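Local coordinates for protein putative phosphoglycolate phosphatase (Lactobacillus delbrueckii, PDB 2HI0) that probably hydrolyses the phosphate ester of 2-phosphoglycolate, as a member of the haloacid dehalogenase-like (HAD) hydrolases, at residues A[99-104]-A[133-138]; A[116-121]-A[232-237]; A[164-169]-A[198-203]. All blocks are in the same frame, centred on the assembly; numbering follows the deposited sequence.

Interaction 1 of 3, residues A[99-104]-A[133-138]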
loop_
_atom_site.group_PDB
_atom_site.type_symbol
_atom_site.label_atom_id
_atom_site.label_comp_id
_atom_site.label_asym_id
_atom_site.label_seq_id
_atom_site.Cartn_x
_atom_site.Cartn_y
_atom_site.Cartn_z
ATOM N N PRO A 99 7.928 -15.280 -3.303
ATOM C CA PRO A 99 8.809 -15.828 -2.267
ATOM C C PRO A 99 10.115 -15.051 -2.100
ATOM O O PRO A 99 10.587 -14.833 -0.959
ATOM C CB PRO A 99 9.095 -17.248 -2.744
ATOM C CG PRO A 99 8.759 -17.243 -4.181
ATOM C CD PRO A 99 7.723 -16.217 -4.427
ATOM N N TYR A 100 10.652 -14.564 -3.218
ATOM C CA TYR A 100 11.895 -13.785 -3.106
ATOM C C TYR A 100 11.685 -12.544 -2.263
ATOM O O TYR A 100 12.428 -12.272 -1.319
ATOM C CB TYR A 100 12.436 -13.419 -4.461
ATOM C CG TYR A 100 13.787 -12.759 -4.334
ATOM C CD1 TYR A 100 14.945 -13.543 -4.314
ATOM C CD2 TYR A 100 13.912 -11.363 -4.191
ATOM C CE1 TYR A 100 16.208 -12.936 -4.195
ATOM C CE2 TYR A 100 15.147 -10.760 -4.070
ATOM C CZ TYR A 100 16.293 -11.547 -4.065
ATOM O OH TYR A 100 17.536 -10.923 -3.945
ATOM N N TYR A 101 10.651 -11.783 -2.613
ATOM C CA TYR A 101 10.315 -10.594 -1.845
ATOM C C TYR A 101 10.064 -10.904 -0.344
ATOM O O TYR A 101 10.620 -10.217 0.540
ATOM C CB TYR A 101 9.138 -9.848 -2.480
ATOM C CG TYR A 101 8.818 -8.627 -1.651
ATOM C CD1 TYR A 101 9.703 -7.574 -1.566
ATOM C CD2 TYR A 101 7.649 -8.535 -0.962
ATOM C CE1 TYR A 101 9.422 -6.463 -0.802
ATOM C CE2 TYR A 101 7.357 -7.440 -0.198
ATOM C CZ TYR A 101 8.242 -6.398 -0.106
ATOM O OH TYR A 101 7.939 -5.313 0.694
ATOM N N ALA A 102 9.223 -11.892 -0.062
ATOM C CA ALA A 102 8.978 -12.319 1.300
ATOM C C ALA A 102 10.271 -12.563 2.110
ATOM O O ALA A 102 10.360 -12.202 3.283
ATOM C CB ALA A 102 8.062 -13.598 1.330
ATOM N N ASP A 103 11.259 -13.179 1.476
ATOM C CA ASP A 103 12.536 -13.474 2.126
ATOM C C ASP A 103 13.539 -12.311 2.087
ATOM O O ASP A 103 14.627 -12.405 2.676
ATOM C CB ASP A 103 13.193 -14.672 1.425
ATOM C CG ASP A 103 12.385 -15.954 1.574
ATOM O OD1 ASP A 103 11.600 -16.057 2.554
ATOM O OD2 ASP A 103 12.520 -16.840 0.701
ATOM N N HIS A 104 13.206 -11.249 1.361
ATOM C CA HIS A 104 14.106 -10.108 1.234
ATOM C C HIS A 104 13.402 -8.767 1.464
ATOM O O HIS A 104 13.735 -7.779 0.806
ATOM C CB HIS A 104 14.764 -10.121 -0.146
ATOM C CG HIS A 104 15.605 -11.338 -0.389
ATOM N ND1 HIS A 104 15.104 -12.560 -0.812
ATOM C CD2 HIS A 104 16.948 -11.491 -0.312
ATOM C CE1 HIS A 104 16.105 -13.408 -0.968
ATOM N NE2 HIS A 104 17.227 -12.794 -0.640
ATOM N N SER A 133 -3.337 -3.641 3.854
ATOM C CA SER A 133 -2.378 -3.398 2.750
ATOM C C SER A 133 -2.606 -4.407 1.601
ATOM O O SER A 133 -2.951 -5.569 1.834
ATOM C CB SER A 133 -0.975 -3.569 3.325
ATOM O OG SER A 133 0.041 -3.579 2.347
ATOM N N ASN A 134 -2.316 -3.970 0.378
ATOM C CA ASN A 134 -2.311 -4.862 -0.802
ATOM C C ASN A 134 -0.993 -5.611 -0.966
ATOM O O ASN A 134 -0.895 -6.455 -1.852
ATOM C CB ASN A 134 -2.609 -4.097 -2.135
ATOM C CG ASN A 134 -4.123 -3.944 -2.400
ATOM O OD1 ASN A 134 -4.937 -4.625 -1.757
ATOM N ND2 ASN A 134 -4.478 -3.040 -3.311
ATOM N N LYS A 135 -0.046 -5.388 -0.054
ATOM C CA LYS A 135 1.164 -6.231 0.020
ATOM C C LYS A 135 0.759 -7.656 0.404
ATOM O O LYS A 135 -0.140 -7.836 1.240
ATOM C CB LYS A 135 2.139 -5.669 1.040
ATOM C CG LYS A 135 3.416 -6.492 1.187
ATOM C CD LYS A 135 4.382 -5.875 2.242
ATOM C CE LYS A 135 4.824 -4.447 1.946
ATOM N NZ LYS A 135 5.481 -4.282 0.611
ATOM N N PRO A 136 1.343 -8.672 -0.219
ATOM C CA PRO A 136 0.932 -9.998 0.225
ATOM C C PRO A 136 1.014 -10.185 1.733
ATOM O O PRO A 136 1.976 -9.725 2.392
ATOM C CB PRO A 136 1.929 -10.942 -0.486
ATOM C CG PRO A 136 2.314 -10.161 -1.705
ATOM C CD PRO A 136 2.396 -8.738 -1.251
ATOM N N ASN A 137 -0.001 -10.843 2.284
ATOM C CA ASN A 137 -0.108 -11.000 3.726
ATOM C C ASN A 137 1.139 -11.585 4.416
ATOM O O ASN A 137 1.470 -11.177 5.492
ATOM C CB ASN A 137 -1.314 -11.861 4.076
ATOM C CG ASN A 137 -1.632 -11.856 5.566
ATOM O OD1 ASN A 137 -1.845 -10.819 6.171
ATOM N ND2 ASN A 137 -1.690 -13.032 6.161
ATOM N N GLU A 138 1.795 -12.562 3.808
ATOM C CA GLU A 138 2.957 -13.193 4.424
ATOM C C GLU A 138 4.045 -12.153 4.723
ATOM O O GLU A 138 4.661 -12.168 5.802
ATOM C CB GLU A 138 3.469 -14.298 3.512
ATOM C CG GLU A 138 3.944 -13.830 2.124
ATOM C CD GLU A 138 2.866 -13.862 1.012
ATOM O OE1 GLU A 138 1.607 -13.988 1.311
ATOM O OE2 GLU A 138 3.336 -13.757 -0.174
#

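Interaction 2 of 3, residues A[116-121]-A[232-237]. With EDO (1,2-ethanediol), chain K.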
loop_
_atom_site.group_PDB
_atom_site.type_symbol
_atom_site.label_atom_id
_atom_site.label_comp_id
_atom_site.label_asym_id
_atom_site.label_seq_id
_atom_site.Cartn_x
_atom_site.Cartn_y
_atom_site.Cartn_z
ATOM N N LEU A 116 7.312 5.585 14.108
ATOM C CA LEU A 116 7.370 4.921 15.433
ATOM C C LEU A 116 6.832 5.839 16.560
ATOM O O LEU A 116 6.031 5.401 17.413
ATOM C CB LEU A 116 8.782 4.400 15.719
ATOM C CG LEU A 116 9.247 3.246 14.830
ATOM C CD1 LEU A 116 10.695 2.844 15.109
ATOM C CD2 LEU A 116 8.309 2.031 14.965
ATOM N N ASP A 117 7.218 7.109 16.538
ATOM C CA ASP A 117 6.706 8.059 17.509
ATOM C C ASP A 117 5.185 8.255 17.341
ATOM O O ASP A 117 4.458 8.328 18.310
ATOM C CB ASP A 117 7.374 9.447 17.386
ATOM C CG ASP A 117 8.867 9.494 17.841
ATOM O OD1 ASP A 117 9.372 8.582 18.514
ATOM O OD2 ASP A 117 9.535 10.498 17.498
ATOM N N LEU A 118 4.730 8.364 16.106
ATOM C CA LEU A 118 3.299 8.494 15.834
ATOM C C LEU A 118 2.499 7.379 16.462
ATOM O O LEU A 118 1.476 7.612 17.103
ATOM C CB LEU A 118 3.063 8.540 14.310
ATOM C CG LEU A 118 1.621 8.513 13.743
ATOM C CD1 LEU A 118 0.833 9.749 14.088
ATOM C CD2 LEU A 118 1.648 8.263 12.193
HETATM N N MSE A 119 2.944 6.151 16.243
HETATM C CA MSE A 119 2.215 4.974 16.778
HETATM C C MSE A 119 2.162 4.949 18.312
HETATM O O MSE A 119 1.113 4.684 18.924
HETATM C CB MSE A 119 2.753 3.644 16.205
HETATM C CG MSE A 119 2.672 3.565 14.656
HETATM SE SE MSE A 119 0.950 4.055 13.865
HETATM C CE MSE A 119 1.455 3.982 11.985
ATOM N N LYS A 120 3.286 5.258 18.926
ATOM C CA LYS A 120 3.367 5.353 20.380
ATOM C C LYS A 120 2.391 6.400 20.896
ATOM O O LYS A 120 1.673 6.166 21.888
ATOM C CB LYS A 120 4.812 5.700 20.766
ATOM C CG LYS A 120 5.086 5.859 22.246
ATOM C CD LYS A 120 6.603 5.999 22.509
ATOM N N ASN A 121 2.384 7.567 20.235
ATOM C CA ASN A 121 1.595 8.693 20.690
ATOM C C ASN A 121 0.121 8.399 20.505
ATOM O O ASN A 121 -0.704 8.718 21.374
ATOM C CB ASN A 121 1.949 9.965 19.920
ATOM C CG ASN A 121 3.341 10.517 20.260
ATOM O OD1 ASN A 121 3.993 10.078 21.219
ATOM N ND2 ASN A 121 3.815 11.459 19.439
ATOM N N LYS A 232 2.176 16.183 11.590
ATOM C CA LYS A 232 0.948 16.685 10.968
ATOM C C LYS A 232 -0.104 15.591 10.795
ATOM O O LYS A 232 -1.283 15.818 10.981
ATOM C CB LYS A 232 1.243 17.401 9.656
ATOM C CG LYS A 232 1.989 18.750 9.827
ATOM C CD LYS A 232 1.590 19.494 11.150
ATOM C CE LYS A 232 2.546 20.647 11.530
ATOM N NZ LYS A 232 2.809 20.717 13.020
ATOM N N LEU A 233 0.351 14.395 10.514
ATOM C CA LEU A 233 -0.523 13.233 10.418
ATOM C C LEU A 233 -1.135 12.942 11.776
ATOM O O LEU A 233 -2.363 12.712 11.851
ATOM C CB LEU A 233 0.240 12.012 9.868
ATOM C CG LEU A 233 -0.490 10.680 9.846
ATOM C CD1 LEU A 233 -1.828 10.828 9.109
ATOM C CD2 LEU A 233 0.382 9.603 9.207
ATOM N N GLU A 234 -0.327 13.007 12.852
ATOM C CA GLU A 234 -0.879 12.862 14.217
ATOM C C GLU A 234 -1.982 13.918 14.490
ATOM O O GLU A 234 -3.083 13.617 14.989
ATOM C CB GLU A 234 0.242 13.019 15.269
ATOM C CG GLU A 234 -0.216 12.731 16.702
ATOM C CD GLU A 234 0.898 12.740 17.737
ATOM O OE1 GLU A 234 2.028 12.271 17.453
ATOM O OE2 GLU A 234 0.612 13.179 18.865
ATOM N N GLU A 235 -1.692 15.161 14.157
ATOM C CA GLU A 235 -2.668 16.230 14.346
ATOM C C GLU A 235 -3.958 15.988 13.552
ATOM O O GLU A 235 -5.061 16.230 14.053
ATOM C CB GLU A 235 -2.037 17.580 14.003
ATOM C CG GLU A 235 -0.886 17.930 14.939
ATOM C CD GLU A 235 -0.137 19.179 14.525
ATOM O OE1 GLU A 235 -0.652 19.922 13.655
ATOM O OE2 GLU A 235 0.961 19.409 15.082
ATOM N N ALA A 236 -3.817 15.458 12.330
ATOM C CA ALA A 236 -4.973 15.146 11.474
ATOM C C ALA A 236 -5.814 14.040 12.096
ATOM O O ALA A 236 -7.069 14.097 12.083
ATOM C CB ALA A 236 -4.534 14.748 10.095
ATOM N N ILE A 237 -5.153 13.039 12.666
ATOM C CA ILE A 237 -5.880 11.908 13.243
ATOM C C ILE A 237 -6.586 12.363 14.529
ATOM O O ILE A 237 -7.700 11.917 14.798
ATOM C CB ILE A 237 -4.960 10.670 13.475
ATOM C CG1 ILE A 237 -4.513 10.066 12.144
ATOM C CG2 ILE A 237 -5.678 9.606 14.346
ATOM C CD1 ILE A 237 -3.313 9.160 12.225
HETATM C C1 EDO K . 6.114 12.240 15.034
HETATM O O1 EDO K . 6.986 12.860 15.987
HETATM C C2 EDO K . 4.802 11.904 15.731
HETATM O O2 EDO K . 4.060 13.088 16.039
#

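Interaction 3 of 3, residues A[164-169]-A[198-203]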
loop_
_atom_site.group_PDB
_atom_site.type_symbol
_atom_site.label_atom_id
_atom_site.label_comp_id
_atom_site.label_asym_id
_atom_site.label_seq_id
_atom_site.Cartn_x
_atom_site.Cartn_y
_atom_site.Cartn_z
ATOM N N ARG A 164 -8.766 -7.714 -3.089
ATOM C CA ARG A 164 -7.830 -6.688 -2.742
ATOM C C ARG A 164 -8.519 -5.342 -2.603
ATOM O O ARG A 164 -9.644 -5.169 -3.041
ATOM C CB ARG A 164 -6.731 -6.643 -3.799
ATOM C CG ARG A 164 -7.278 -6.208 -5.181
ATOM C CD ARG A 164 -6.105 -5.875 -6.107
ATOM N NE ARG A 164 -6.541 -5.582 -7.482
ATOM C CZ ARG A 164 -6.913 -4.393 -7.937
ATOM N NH1 ARG A 164 -6.975 -3.321 -7.156
ATOM N NH2 ARG A 164 -7.237 -4.275 -9.215
ATOM N N LYS A 165 -7.811 -4.405 -2.009
ATOM C CA LYS A 165 -8.241 -3.003 -1.988
ATOM C C LYS A 165 -8.260 -2.590 -3.478
ATOM O O LYS A 165 -7.359 -2.993 -4.265
ATOM C CB LYS A 165 -7.245 -2.113 -1.217
ATOM C CG LYS A 165 -7.076 -2.345 0.294
ATOM C CD LYS A 165 -5.674 -1.898 0.768
ATOM C CE LYS A 165 -5.475 -0.416 0.539
ATOM N NZ LYS A 165 -4.071 0.024 0.828
ATOM N N PRO A 166 -9.206 -1.735 -3.872
ATOM C CA PRO A 166 -10.151 -0.972 -3.060
ATOM C C PRO A 166 -11.506 -1.602 -2.775
ATOM O O PRO A 166 -12.364 -0.871 -2.271
ATOM C CB PRO A 166 -10.302 0.314 -3.875
ATOM C CG PRO A 166 -10.239 -0.130 -5.300
ATOM C CD PRO A 166 -9.271 -1.313 -5.301
ATOM N N ALA A 167 -11.675 -2.928 -2.987
ATOM C CA ALA A 167 -12.885 -3.595 -2.480
ATOM C C ALA A 167 -12.908 -3.400 -0.977
ATOM O O ALA A 167 -11.829 -3.291 -0.356
ATOM C CB ALA A 167 -12.906 -5.098 -2.812
ATOM N N PRO A 168 -14.113 -3.344 -0.383
ATOM C CA PRO A 168 -14.149 -3.098 1.066
ATOM C C PRO A 168 -13.798 -4.296 1.956
ATOM O O PRO A 168 -13.704 -4.120 3.180
ATOM C CB PRO A 168 -15.605 -2.709 1.316
ATOM C CG PRO A 168 -16.352 -3.315 0.211
ATOM C CD PRO A 168 -15.447 -3.330 -0.980
ATOM N N ASP A 169 -13.625 -5.485 1.383
ATOM C CA ASP A 169 -13.620 -6.675 2.184
ATOM C C ASP A 169 -12.554 -6.674 3.297
ATOM O O ASP A 169 -12.803 -7.060 4.445
ATOM C CB ASP A 169 -13.403 -7.907 1.302
ATOM C CG ASP A 169 -14.433 -8.058 0.183
ATOM O OD1 ASP A 169 -14.701 -7.080 -0.531
ATOM O OD2 ASP A 169 -14.937 -9.173 -0.023
ATOM N N ALA A 198 -11.159 3.976 1.258
ATOM C CA ALA A 198 -11.878 4.762 2.306
ATOM C C ALA A 198 -13.331 5.026 1.920
ATOM O O ALA A 198 -14.246 4.745 2.686
ATOM C CB ALA A 198 -11.152 6.061 2.610
ATOM N N ARG A 199 -13.529 5.547 0.710
ATOM C CA ARG A 199 -14.902 5.850 0.255
ATOM C C ARG A 199 -15.767 4.600 0.190
ATOM O O ARG A 199 -16.927 4.618 0.585
ATOM C CB ARG A 199 -14.889 6.531 -1.107
ATOM C CG ARG A 199 -16.316 6.980 -1.552
ATOM C CD ARG A 199 -16.300 8.389 -1.989
ATOM N NE ARG A 199 -17.631 8.936 -2.230
ATOM C CZ ARG A 199 -17.856 10.243 -2.357
ATOM N NH1 ARG A 199 -16.844 11.095 -2.207
ATOM N NH2 ARG A 199 -19.079 10.719 -2.611
ATOM N N ASN A 200 -15.180 3.507 -0.312
ATOM C CA ASN A 200 -15.862 2.215 -0.421
ATOM C C ASN A 200 -16.169 1.576 0.940
ATOM O O ASN A 200 -17.102 0.766 1.073
ATOM C CB ASN A 200 -15.101 1.213 -1.358
ATOM C CG ASN A 200 -14.943 1.733 -2.788
ATOM O OD1 ASN A 200 -15.636 2.669 -3.189
ATOM N ND2 ASN A 200 -13.990 1.162 -3.547
ATOM N N SER A 201 -15.454 2.038 1.971
ATOM C CA SER A 201 -15.634 1.554 3.336
ATOM C C SER A 201 -16.368 2.563 4.218
ATOM O O SER A 201 -16.444 2.367 5.418
ATOM C CB SER A 201 -14.285 1.233 3.959
ATOM O OG SER A 201 -13.585 0.229 3.208
ATOM N N GLU A 202 -16.911 3.608 3.612
ATOM C CA GLU A 202 -17.743 4.589 4.281
ATOM C C GLU A 202 -16.979 5.253 5.461
ATOM O O GLU A 202 -17.529 5.468 6.549
ATOM C CB GLU A 202 -19.083 3.980 4.721
ATOM C CG GLU A 202 -19.907 3.311 3.573
ATOM C CD GLU A 202 -20.414 4.256 2.451
ATOM O OE1 GLU A 202 -20.463 5.498 2.623
ATOM O OE2 GLU A 202 -20.784 3.728 1.380
HETATM N N MSE A 203 -15.712 5.574 5.204
HETATM C CA MSE A 203 -14.891 6.271 6.203
HETATM C C MSE A 203 -14.034 7.380 5.581
HETATM O O MSE A 203 -13.812 7.441 4.365
HETATM C CB MSE A 203 -14.036 5.279 6.951
HETATM C CG MSE A 203 -12.996 4.659 6.101
HETATM SE SE MSE A 203 -11.939 3.376 7.146
HETATM C CE MSE A 203 -13.242 2.135 7.651
HETATM O O HOH W 1 -14.939 -1.858 4.581
#

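Interaction 1 of 3, residues A[99-104]-A[133-138]
K135 reaches across to Y101, and the two long side chains cross at about a right angle. K135 leaves the chain with CG anti to the backbone N (chi1 179°) and stays extended through CD. It then bends twice, at chi3 (-59°) and chi4 (-57°). K135 CD lies 3.9 Å from Y101 OH and 4.2 Å from ring atom CE2, and CE lies 3.5 Å from Y101 OH. At the tip, K135 NZ donates a hydrogen bond of 2.7 Å to Y101 OH. NZ approaches the tyrosine ring obliquely. NZ also forms a salt bridge with D12, a residue of the sodium site, so NZ is held by two residues.

A second, looser touch lies nearer the surface. A102 CB packs on the aliphatic part of E138, 4.2 Å from its CG. S133 OG accepts from K135 N at 3.0 Å, an ST turn that shapes the corner from which the lysine departs.

The contact joins the end of helix 87-103 to the loop after strand 128-133 and the first turn of helix 137-147. It lies beside the end of the parallel sheet that carries the sodium site, probably the active site. L22 of helix 19-32 touches both Y101 and K135. V140 and L143, further along helix 137-147, pack on the lysine.

Interaction 2 of 3, residues A[116-121]-A[232-237]
Two helices pack side by side here against the Rossmann-like parallel sheet of the HAD fold, helix 115-124 next to helix 230-238. L118 and E234 are the residues whose CA atoms come closest. The local axes run nearly the same way, with a crossing angle of -26° and a closest approach of 10.3 Å.

L118 carries the apolar half. Its two methyl groups divide the work. CD1 presses on the aliphatic root of E234, 3.5 Å from CB, and the two side chains slide past each other in opposite directions. CD2 meets CD2 of L233, also at 3.5 Å, where the two leucines cross at about a right angle.

N121 and E234 form the polar half, nearer the surface. The glutamate chain is extended beyond CG, which carries its carboxylate over to N121. N121 ND2 donates to E234 OE1 at 2.8 Å, and the bond is nearly straight, 171° at the hydrogen. The acceptor lies in the amide plane of N121. OE1 is met on its syn side, although the amide and carboxylate planes are steeply turned against each other. OE1 takes a second bond, 2.6 Å long, from O2 of a 1,2-ethanediol molecule, probably left from crystallisation. The diol lies beside helix 115-124, with its C2 3.6 Å from L118 N.

Beneath the helices, F9 of strand 6-9 touches L118, the selenomethionine M119 and I237. L233 rests on I206 and V227, so the pair covers part of one face of the sheet, over strands 6-9, 204-208 and 226-227.

Interaction 3 of 3, residues A[164-169]-A[198-203]
N200 reaches from the last turn of helix 192-200 to the backbone of P166. Its ND2 donates to P166 O at 2.9 Å, and the N-H points almost straight at the oxygen (171°). The oxygen lies in the amide plane of N200. Relative to the carbonyl of P166, however, the donor stands 50° above the plane, not on a lone pair. The asparagine CG is anti to its own carbonyl carbon and beside the backbone N (chi1 -60°), which turns the amide toward the loop. ND2 also lies 3.8 Å from P166 CB.

P168 makes the second touch. Its CB packs 3.8 Å from N200 O and near the hydroxyl of S201. One water bridges P168 and S201. It donates to P168 O at 2.9 Å and to S201 OG at 2.8 Å. S201 OG is also hydrogen-bonded to T197 O, one turn back in the helix, and P168 O to S172 OG.

Further out, the backbone shapes both segments. The peptide before P166 is cis. On the other side a Schellman motif ends the helix: M203 N bonds to A198 O, E202 N to R199 O, and E202 has positive phi. K165, next to P166, makes salt bridges with D10 and D194.

The link combines one direct hydrogen bond and one water bridge with proline packing. P166 and P168 have no N-H, so they can join the polar bonding only through their carbonyl oxygens. The direction of the N200 bond is probably set more by the asparagine side chain than by the carbonyl it meets.

Overall arrangement
Interactions 1 and 3 adjoin, with centres 21 Å apart. N134 OD1 of segment 133-138 lies 2.9 Å from K165 N of segment 164-169, a probable hydrogen bond. Both bring a lysine to the aspartates of the sodium site (D10, D12 and D190): K135 pairs with D12 and K165 with D10. D10 and D12 fit the HAD-type DxDx(T/V) pattern, so the K135 and K165 ends of the two contacts probably border the active site. Interaction 2 stands apart, about 12 Å from interaction 1 and 11 Å from interaction 3 between nearest atoms. Along the chain its segments enclose interaction 3 and alternate with those of interaction 1.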